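Local coordinates for protein response regulator (Vibrio cholerae O1 biovar El Tor, PDB 7KPO) that forms the DNA-binding domain of the sensor histidine kinase ChiS, and so probably lets the kinase engage DNA directly, at residues A10-A15 with E62-T67; T33-S38 with L50-L55; Y79-C84 with H93-R98. All coordinates share one frame; numbering follows the deposited sequence.

All three contacts are buried, and none has a hydrogen bond between its two segments, yet their surroundings differ. Contact 1 ties the loop before helix 70-83 to the long helix 2-27 through aliphatic side chains alone. Contact 2, nested along the chain inside the loop closed by contact 1, seats helix 31-38 against the exit of the small hairpin. Contact 3 pairs the last two helices and carries the charge, with an arginine, a sulfate and a second subunit against it. Contacts 1 and 3 lie on opposite sides of the chain's centre, but E14 joins them by a probable hydrogen bond to H93 and by packing on Q97. F34 packs on Y79 and I80, joining contact 2 to contact 3.

Contact 1 (A10-A15 with E62-T67); sequences AVLVEA and ETLPKT
The loop between helix 53-57 and helix 70-83 is fastened to the long N-terminal helix 2-27 by L64, which puts its branched end against L12 and V13, neighbours on one flank of that helix. Each delta methyl of L64 has its own partner. CD1 meets L12 CD2 at 4.1 Å, and CD2 meets V13 CG2 at 4.3 Å, so the fork of the leucine spreads over two consecutive residues of the helix. L64 CB points toward the helix, and chi1 of -178° puts CG anti to the backbone nitrogen, beside the carbonyl carbon. The L12 and L64 side chains cross at about a right angle, touching methyl to methyl without lying alongside one another. L12 is modelled in two conformations, so its half of the contact is less certain than that of V13. The nearest CA pair across the contact is V13 CA and L64 CA, 7.7 Å apart. This is a small van der Waals contact, burying 126 Å² over both sides, with no hydrogen bond between the segments. A polar tie to helix 2-27 comes from R9, one turn before V13, which donates NH1 to the carbonyl of P65, with a weaker bond from NH2 to L64 O, while T63 OG1 holds the loop to its own preceding residues, at the carbonyls of K57 and R60. Y58 touches both L12 and L64, L12 also packs on P68 and on W70 and V73 of helix 70-83, and A15 rests on L77 of the same helix. V11 turns instead to Q97, K100 and L101 of helix 89-106, leaving helix 2-27 held between the loop, helix 70-83 and the C-terminal helix.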
loop_
_atom_site.group_PDB
_atom_site.type_symbol
_atom_site.label_atom_id
_atom_site.label_comp_id
_atom_site.label_asym_id
_atom_site.label_seq_id
_atom_site.Cartn_x
_atom_site.Cartn_y
_atom_site.Cartn_z
ATOM N N ALA A 10 18.178 5.146 13.301
ATOM C CA ALA A 10 17.055 5.935 13.851
ATOM C C ALA A 10 15.788 5.708 13.019
ATOM O O ALA A 10 14.704 5.563 13.600
ATOM C CB ALA A 10 17.431 7.391 13.882
ATOM N N VAL A 11 15.922 5.695 11.697
ATOM C CA VAL A 11 14.741 5.483 10.819
ATOM C C VAL A 11 14.203 4.060 11.026
ATOM O O VAL A 11 12.980 3.883 11.047
ATOM C CB VAL A 11 15.099 5.768 9.350
ATOM C CG1 VAL A 11 13.963 5.394 8.417
ATOM C CG2 VAL A 11 15.488 7.225 9.156
ATOM N N LEU A 12 15.093 3.081 11.202
ATOM C CA LEU A 12 14.657 1.672 11.385
ATOM C C LEU A 12 13.783 1.563 12.645
ATOM O O LEU A 12 12.746 0.886 12.594
ATOM C CB LEU A 12 15.896 0.775 11.482
ATOM C CG LEU A 12 15.657 -0.712 11.220
ATOM C CD1 LEU A 12 15.315 -0.953 9.762
ATOM C CD2 LEU A 12 16.877 -1.532 11.601
ATOM N N VAL A 13 14.185 2.219 13.734
ATOM C CA VAL A 13 13.401 2.154 14.999
ATOM C C VAL A 13 12.057 2.865 14.803
ATOM O O VAL A 13 11.021 2.329 15.236
ATOM C CB VAL A 13 14.194 2.719 16.188
ATOM C CG1 VAL A 13 13.312 2.878 17.416
ATOM C CG2 VAL A 13 15.416 1.866 16.503
ATOM N N GLU A 14 12.076 4.051 14.187
ATOM C CA GLU A 14 10.826 4.812 13.918
ATOM C C GLU A 14 9.892 3.955 13.056
ATOM O O GLU A 14 8.705 3.824 13.399
ATOM C CB GLU A 14 11.137 6.136 13.215
ATOM C CG GLU A 14 9.901 6.936 12.831
ATOM C CD GLU A 14 9.034 7.415 13.987
ATOM O OE1 GLU A 14 9.530 7.464 15.131
ATOM O OE2 GLU A 14 7.852 7.731 13.741
ATOM N N ALA A 15 10.430 3.363 11.993
ATOM C CA ALA A 15 9.608 2.560 11.061
ATOM C C ALA A 15 8.987 1.341 11.749
ATOM O O ALA A 15 7.798 1.083 11.581
ATOM C CB ALA A 15 10.445 2.149 9.874
ATOM N N GLU A 62 18.417 2.242 21.917
ATOM C CA GLU A 62 19.403 1.740 22.912
ATOM C C GLU A 62 19.625 0.229 22.788
ATOM O O GLU A 62 20.715 -0.237 23.164
ATOM C CB GLU A 62 18.931 2.020 24.341
ATOM C CG GLU A 62 18.888 3.489 24.723
ATOM C CD GLU A 62 17.680 4.301 24.289
ATOM O OE1 GLU A 62 16.778 3.744 23.631
ATOM O OE2 GLU A 62 17.629 5.492 24.660
ATOM N N THR A 63 18.630 -0.503 22.293
ATOM C CA THR A 63 18.716 -1.986 22.239
ATOM C C THR A 63 18.879 -2.501 20.806
ATOM O O THR A 63 19.085 -3.714 20.639
ATOM C CB THR A 63 17.469 -2.601 22.886
ATOM O OG1 THR A 63 16.312 -2.078 22.231
ATOM C CG2 THR A 63 17.381 -2.310 24.369
ATOM N N LEU A 64 18.799 -1.627 19.808
ATOM C CA LEU A 64 18.891 -2.091 18.404
ATOM C C LEU A 64 20.197 -2.860 18.226
ATOM O O LEU A 64 21.260 -2.363 18.589
ATOM C CB LEU A 64 18.834 -0.875 17.479
ATOM C CG LEU A 64 18.867 -1.205 15.991
ATOM C CD1 LEU A 64 17.596 -1.929 15.567
ATOM C CD2 LEU A 64 19.066 0.056 15.177
ATOM N N PRO A 65 20.177 -4.089 17.661
ATOM C CA PRO A 65 21.411 -4.849 17.486
ATOM C C PRO A 65 22.495 -4.117 16.684
ATOM O O PRO A 65 22.190 -3.287 15.839
ATOM C CB PRO A 65 20.952 -6.108 16.737
ATOM C CG PRO A 65 19.514 -6.273 17.179
ATOM C CD PRO A 65 18.988 -4.853 17.247
ATOM N N LYS A 66 23.746 -4.458 16.980
ATOM C CA LYS A 66 24.907 -3.887 16.253
ATOM C C LYS A 66 24.747 -4.212 14.766
ATOM O O LYS A 66 25.102 -3.360 13.936
ATOM C CB LYS A 66 26.199 -4.472 16.833
ATOM C CG LYS A 66 27.493 -4.024 16.164
ATOM C CD LYS A 66 28.745 -4.569 16.833
ATOM C CE LYS A 66 28.819 -6.083 16.859
ATOM N NZ LYS A 66 28.805 -6.662 15.494
ATOM N N THR A 67 24.215 -5.402 14.469
ATOM C CA THR A 67 23.973 -5.877 13.082
ATOM C C THR A 67 22.470 -6.023 12.867
ATOM O O THR A 67 21.906 -7.090 13.088
ATOM C CB THR A 67 24.680 -7.211 12.803
ATOM O OG1 THR A 67 26.076 -7.015 13.028
ATOM C CG2 THR A 67 24.456 -7.727 11.397
#

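Contact 2 (T33-S38 with L50-L55); sequences TFAEQS and LQTRTL. With FMT (formic acid), chain H.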
loop_
_atom_site.group_PDB
_atom_site.type_symbol
_atom_site.label_atom_id
_atom_site.label_comp_id
_atom_site.label_asym_id
_atom_site.label_seq_id
_atom_site.Cartn_x
_atom_site.Cartn_y
_atom_site.Cartn_z
ATOM N N THR A 33 1.350 -11.814 17.865
ATOM C CA THR A 33 0.611 -12.412 16.720
ATOM C C THR A 33 1.261 -11.990 15.399
ATOM O O THR A 33 1.315 -12.822 14.479
ATOM C CB THR A 33 -0.878 -12.069 16.786
ATOM O OG1 THR A 33 -1.353 -12.693 17.977
ATOM C CG2 THR A 33 -1.652 -12.565 15.585
ATOM N N PHE A 34 1.678 -10.734 15.284
ATOM C CA PHE A 34 2.392 -10.337 14.051
ATOM C C PHE A 34 3.595 -11.272 13.840
ATOM O O PHE A 34 3.776 -11.786 12.725
ATOM C CB PHE A 34 2.843 -8.878 14.119
ATOM C CG PHE A 34 4.017 -8.623 13.217
ATOM C CD1 PHE A 34 3.883 -8.687 11.841
ATOM C CD2 PHE A 34 5.272 -8.402 13.753
ATOM C CE1 PHE A 34 4.981 -8.512 11.017
ATOM C CE2 PHE A 34 6.368 -8.219 12.928
ATOM C CZ PHE A 34 6.219 -8.272 11.563
ATOM N N ALA A 35 4.390 -11.486 14.890
ATOM C CA ALA A 35 5.607 -12.327 14.783
ATOM C C ALA A 35 5.243 -13.769 14.460
ATOM O O ALA A 35 5.837 -14.358 13.555
ATOM C CB ALA A 35 6.375 -12.273 16.100
ATOM N N GLU A 36 4.296 -14.298 15.215
ATOM C CA GLU A 36 3.909 -15.712 15.078
ATOM C C GLU A 36 3.259 -15.974 13.715
ATOM O O GLU A 36 3.655 -16.943 13.043
ATOM C CB GLU A 36 2.964 -16.053 16.226
ATOM C CG GLU A 36 2.520 -17.489 16.202
ATOM C CD GLU A 36 3.662 -18.478 16.298
ATOM O OE1 GLU A 36 4.611 -18.211 17.071
ATOM O OE2 GLU A 36 3.611 -19.500 15.587
ATOM N N GLN A 37 2.309 -15.130 13.316
ATOM C CA GLN A 37 1.579 -15.373 12.046
ATOM C C GLN A 37 2.504 -15.138 10.843
ATOM O O GLN A 37 2.458 -15.942 9.897
ATOM C CB GLN A 37 0.335 -14.488 11.997
ATOM C CG GLN A 37 -0.719 -14.996 11.026
ATOM C CD GLN A 37 -1.339 -16.307 11.459
ATOM O OE1 GLN A 37 -1.293 -16.696 12.631
ATOM N NE2 GLN A 37 -1.950 -17.003 10.510
ATOM N N SER A 38 3.322 -14.085 10.884
ATOM C CA SER A 38 4.217 -13.775 9.737
ATOM C C SER A 38 5.398 -14.746 9.671
ATOM O O SER A 38 5.939 -14.931 8.570
ATOM C CB SER A 38 4.742 -12.369 9.828
ATOM O OG SER A 38 5.709 -12.247 10.865
ATOM N N LEU A 50 5.978 -15.967 27.185
ATOM C CA LEU A 50 6.324 -15.927 25.733
ATOM C C LEU A 50 6.647 -14.482 25.346
ATOM O O LEU A 50 5.839 -13.592 25.660
ATOM C CB LEU A 50 5.175 -16.465 24.873
ATOM C CG LEU A 50 4.846 -17.950 25.030
ATOM C CD1 LEU A 50 3.740 -18.354 24.069
ATOM C CD2 LEU A 50 6.077 -18.817 24.803
ATOM N N GLN A 51 7.783 -14.272 24.680
ATOM C CA GLN A 51 8.203 -12.902 24.289
ATOM C C GLN A 51 8.843 -12.917 22.899
ATOM O O GLN A 51 9.507 -13.908 22.554
ATOM C CB GLN A 51 9.249 -12.346 25.261
ATOM C CG GLN A 51 8.822 -12.318 26.724
ATOM C CD GLN A 51 7.748 -11.305 27.034
ATOM O OE1 GLN A 51 7.372 -10.484 26.201
ATOM N NE2 GLN A 51 7.261 -11.339 28.263
ATOM N N THR A 52 8.639 -11.841 22.142
ATOM C CA THR A 52 9.302 -11.646 20.825
ATOM C C THR A 52 10.618 -10.946 21.174
ATOM O O THR A 52 10.788 -9.783 20.835
ATOM C CB THR A 52 8.380 -10.881 19.873
ATOM O OG1 THR A 52 7.976 -9.669 20.508
ATOM C CG2 THR A 52 7.145 -11.668 19.503
ATOM N N ARG A 53 11.499 -11.684 21.840
ATOM C CA ARG A 53 12.761 -11.144 22.417
ATOM C C ARG A 53 13.587 -10.345 21.399
ATOM O O ARG A 53 14.011 -9.230 21.763
ATOM C CB ARG A 53 13.586 -12.286 23.017
ATOM C CG ARG A 53 14.756 -11.823 23.872
ATOM C CD ARG A 53 15.507 -13.008 24.445
ATOM N NE ARG A 53 16.091 -13.826 23.394
ATOM C CZ ARG A 53 16.626 -15.025 23.581
ATOM N NH1 ARG A 53 17.136 -15.686 22.557
ATOM N NH2 ARG A 53 16.635 -15.566 24.787
ATOM N N THR A 54 13.838 -10.891 20.215
ATOM C CA THR A 54 14.694 -10.142 19.257
ATOM C C THR A 54 13.931 -8.959 18.653
ATOM O O THR A 54 14.505 -7.860 18.576
ATOM C CB THR A 54 15.268 -11.084 18.199
ATOM O OG1 THR A 54 15.891 -12.164 18.892
ATOM C CG2 THR A 54 16.262 -10.389 17.298
ATOM N N LEU A 55 12.689 -9.175 18.224
ATOM C CA LEU A 55 11.879 -8.063 17.667
ATOM C C LEU A 55 11.857 -6.891 18.658
ATOM O O LEU A 55 11.990 -5.736 18.238
ATOM C CB LEU A 55 10.461 -8.579 17.416
ATOM C CG LEU A 55 9.424 -7.528 17.021
ATOM C CD1 LEU A 55 9.832 -6.791 15.752
ATOM C CD2 LEU A 55 8.055 -8.176 16.857
HETATM C C FMT H . 14.827 -13.796 15.912
HETATM O O1 FMT H . 13.739 -13.249 15.928
HETATM O O2 FMT H . 15.489 -14.230 16.969
#
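A35 sets its CB against T52 CG2 at 3.5 Å, a tight methyl-to-methyl contact where helix 31-38 meets the end of the antiparallel beta hairpin formed by strands 44-46 and 49-51. T52 is the centre of an inverse gamma turn, which takes the chain out of strand 49-51 and into the short, weakly bonded helix 53-57. Its chi1 of 54° leaves OG1 between the backbone nitrogen and the carbonyl carbon, where it hydrogen-bonds to OD1 of D56, and hands the methyl to A35. One turn on, L55 reaches back toward the same helix. Its CD2 lies 4.2 Å from F34 CD2, at the edge of the phenyl ring and near its plane, so the leucine meets the rim and not a face. That methyl is also 4.5 Å from A35 CB, a looser touch. W41, in the loop before the hairpin, touches both A35 and L55, and the F34 ring runs on to S76 and I80 of helix 70-83. Next to L55, T54 OG1 donates to O2 of a formic acid molecule at 2.9 Å, probably from the crystallisation liquor, which Y44 OH and the backbone N of R42 also bind. Over one face of the F34 ring stands the hydroxyl of S38, 3.8 Å above the plane and toward the rim. This OG donates to the F34 carbonyl oxygen at 2.7 Å, while S38 N reaches that oxygen from the opposite face of the carbonyl plane.

Contact 3 (Y79-C84 with H93-R98); sequences YILEHC and HIEMQR. With SO4 (sulfate ion), chain D.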
loop_
_atom_site.group_PDB
_atom_site.type_symbol
_atom_site.label_atom_id
_atom_site.label_comp_id
_atom_site.label_asym_id
_atom_site.label_seq_id
_atom_site.Cartn_x
_atom_site.Cartn_y
_atom_site.Cartn_z
ATOM N N TYR A 79 4.766 -6.820 5.264
ATOM C CA TYR A 79 3.730 -7.749 5.782
ATOM C C TYR A 79 2.595 -6.951 6.431
ATOM O O TYR A 79 1.402 -7.211 6.176
ATOM C CB TYR A 79 4.337 -8.722 6.790
ATOM C CG TYR A 79 3.354 -9.735 7.313
ATOM C CD1 TYR A 79 2.529 -9.443 8.386
ATOM C CD2 TYR A 79 3.236 -10.981 6.720
ATOM C CE1 TYR A 79 1.618 -10.367 8.864
ATOM C CE2 TYR A 79 2.329 -11.916 7.187
ATOM C CZ TYR A 79 1.518 -11.608 8.265
ATOM O OH TYR A 79 0.622 -12.521 8.738
ATOM N N ILE A 80 2.965 -5.995 7.278
ATOM C CA ILE A 80 1.952 -5.166 7.988
ATOM C C ILE A 80 1.135 -4.366 6.963
ATOM O O ILE A 80 -0.103 -4.341 7.088
ATOM C CB ILE A 80 2.648 -4.315 9.063
ATOM C CG1 ILE A 80 3.144 -5.244 10.177
ATOM C CG2 ILE A 80 1.723 -3.225 9.580
ATOM C CD1 ILE A 80 4.086 -4.609 11.169
ATOM N N LEU A 81 1.785 -3.779 5.956
ATOM C CA LEU A 81 1.037 -2.989 4.937
ATOM C C LEU A 81 0.180 -3.924 4.060
ATOM O O LEU A 81 -0.901 -3.496 3.607
ATOM C CB LEU A 81 2.035 -2.163 4.116
ATOM C CG LEU A 81 2.706 -1.008 4.865
ATOM C CD1 LEU A 81 3.834 -0.406 4.040
ATOM C CD2 LEU A 81 1.689 0.061 5.251
ATOM N N GLU A 82 0.612 -5.170 3.866
ATOM C CA GLU A 82 -0.151 -6.161 3.059
ATOM C C GLU A 82 -1.459 -6.520 3.777
ATOM O O GLU A 82 -2.487 -6.670 3.092
ATOM C CB GLU A 82 0.687 -7.429 2.857
ATOM C CG GLU A 82 -0.020 -8.530 2.084
ATOM C CD GLU A 82 -0.314 -8.214 0.629
ATOM O OE1 GLU A 82 0.382 -7.350 0.057
ATOM O OE2 GLU A 82 -1.247 -8.823 0.074
ATOM N N HIS A 83 -1.403 -6.635 5.106
ATOM C CA HIS A 83 -2.574 -7.085 5.905
ATOM C C HIS A 83 -3.388 -5.940 6.514
ATOM O O HIS A 83 -4.528 -6.205 6.924
ATOM C CB HIS A 83 -2.083 -8.069 6.973
ATOM C CG HIS A 83 -1.588 -9.344 6.378
ATOM N ND1 HIS A 83 -2.440 -10.387 6.071
ATOM C CD2 HIS A 83 -0.355 -9.736 5.988
ATOM C CE1 HIS A 83 -1.750 -11.374 5.539
ATOM N NE2 HIS A 83 -0.472 -11.004 5.478
ATOM N N CYS A 84 -2.834 -4.732 6.561
ATOM C CA CYS A 84 -3.520 -3.559 7.167
ATOM C C CYS A 84 -3.607 -2.470 6.096
ATOM O O CYS A 84 -2.564 -1.892 5.746
ATOM C CB CYS A 84 -2.769 -3.104 8.412
ATOM S SG CYS A 84 -2.582 -4.415 9.651
ATOM N N HIS A 93 2.716 7.522 6.864
ATOM C CA HIS A 93 4.000 7.685 7.592
ATOM C C HIS A 93 4.845 6.418 7.459
ATOM O O HIS A 93 6.055 6.532 7.225
ATOM C CB HIS A 93 3.717 8.043 9.053
ATOM C CG HIS A 93 4.939 8.122 9.896
ATOM N ND1 HIS A 93 5.838 9.161 9.791
ATOM C CD2 HIS A 93 5.402 7.319 10.873
ATOM C CE1 HIS A 93 6.814 8.981 10.660
ATOM N NE2 HIS A 93 6.564 7.866 11.336
ATOM N N ILE A 94 4.224 5.252 7.596
ATOM C CA ILE A 94 4.968 3.966 7.471
ATOM C C ILE A 94 5.507 3.844 6.042
ATOM O O ILE A 94 6.673 3.456 5.871
ATOM C CB ILE A 94 4.068 2.786 7.865
ATOM C CG1 ILE A 94 3.677 2.876 9.342
ATOM C CG2 ILE A 94 4.756 1.469 7.547
ATOM C CD1 ILE A 94 2.448 2.089 9.705
ATOM N N GLU A 95 4.679 4.149 5.045
ATOM C CA GLU A 95 5.135 4.056 3.635
ATOM C C GLU A 95 6.317 4.989 3.398
ATOM O O GLU A 95 7.268 4.626 2.710
ATOM C CB GLU A 95 4.013 4.427 2.670
ATOM C CG GLU A 95 2.799 3.531 2.758
ATOM C CD GLU A 95 1.730 3.929 1.760
ATOM O OE1 GLU A 95 2.093 4.235 0.603
ATOM O OE2 GLU A 95 0.553 3.985 2.152
HETATM N N MSE A 96 6.248 6.201 3.961
HETATM C CA MSE A 96 7.305 7.181 3.778
HETATM C C MSE A 96 8.592 6.705 4.454
HETATM O O MSE A 96 9.676 6.861 3.890
HETATM C CB MSE A 96 6.827 8.543 4.286
HETATM C CG MSE A 96 5.704 9.148 3.453
HETATM SE SE MSE A 96 6.313 9.801 1.719
HETATM C CE MSE A 96 7.397 11.369 2.141
ATOM N N GLN A 97 8.486 6.112 5.648
ATOM C CA GLN A 97 9.674 5.638 6.346
ATOM C C GLN A 97 10.262 4.437 5.585
ATOM O O GLN A 97 11.504 4.325 5.533
ATOM C CB GLN A 97 9.348 5.333 7.812
ATOM C CG GLN A 97 8.966 6.568 8.626
ATOM C CD GLN A 97 10.141 7.449 8.979
ATOM O OE1 GLN A 97 11.099 7.010 9.604
ATOM N NE2 GLN A 97 10.041 8.726 8.650
ATOM N N ARG A 98 9.406 3.579 5.021
ATOM C CA ARG A 98 9.892 2.424 4.216
ATOM C C ARG A 98 10.712 2.967 3.040
ATOM O O ARG A 98 11.819 2.464 2.792
ATOM C CB ARG A 98 8.725 1.580 3.687
ATOM C CG ARG A 98 9.127 0.505 2.680
ATOM C CD ARG A 98 7.992 -0.406 2.229
ATOM N NE ARG A 98 6.865 0.257 1.581
ATOM C CZ ARG A 98 5.777 -0.365 1.120
ATOM N NH1 ARG A 98 5.650 -1.680 1.227
ATOM N NH2 ARG A 98 4.814 0.335 0.552
HETATM S S SO4 D . 1.464 -1.349 -0.004
HETATM O O1 SO4 D . 0.663 -1.296 -1.199
HETATM O O2 SO4 D . 1.495 -0.046 0.619
HETATM O O3 SO4 D . 2.806 -1.739 -0.344
HETATM O O4 SO4 D . 0.891 -2.313 0.902
#
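Two torsions bring L81 and R98 together: chi1 of L81, at -70°, swings the branch anti to the carbonyl carbon, and chi3 of R98, at 60°, bends an otherwise extended arginine. The result puts L81 CD1 over the centre of one guanidinium face, 3.5 Å from R98 CZ. The other leucine methyl slides past I94, CD2 lying 4.1 Å from I94 CG2, and E95 CG rests more loosely on L81 CD1 at 4.3 Å. L81 thus touches I94, E95 and R98 of the partner helix. With its face taken by a methyl, the guanidinium uses its edge for polar work. A sulfate, probably from the crystallisation liquor, lays O3 in the guanidinium plane, 3.2 Å from R98 NH1 and 3.0 Å from R98 NH2, the second bond being the straighter; NH2 adds a weak bond to O2. D78, just before the segment, forms a salt bridge with NH1, so NH1 is shared between D78 and the sulfate, which together help to fix the rotation of the group. L81 CB touches sulfate O4 at 3.4 Å. The sulfate also binds R91 of this chain and K85 and R91 of the second subunit, and E95 forms a salt bridge with R91 of that subunit, which places this side of the contact at the interface with the second subunit. The axes of the helical segments run roughly antiparallel, at 146° and 11.4 Å apart at closest approach. Helix 2-27 lies against helix 89-106, with Y22 on I94 and E14 bonded to H93, while I80 of helix 70-83 packs against F34 of helix 31-38.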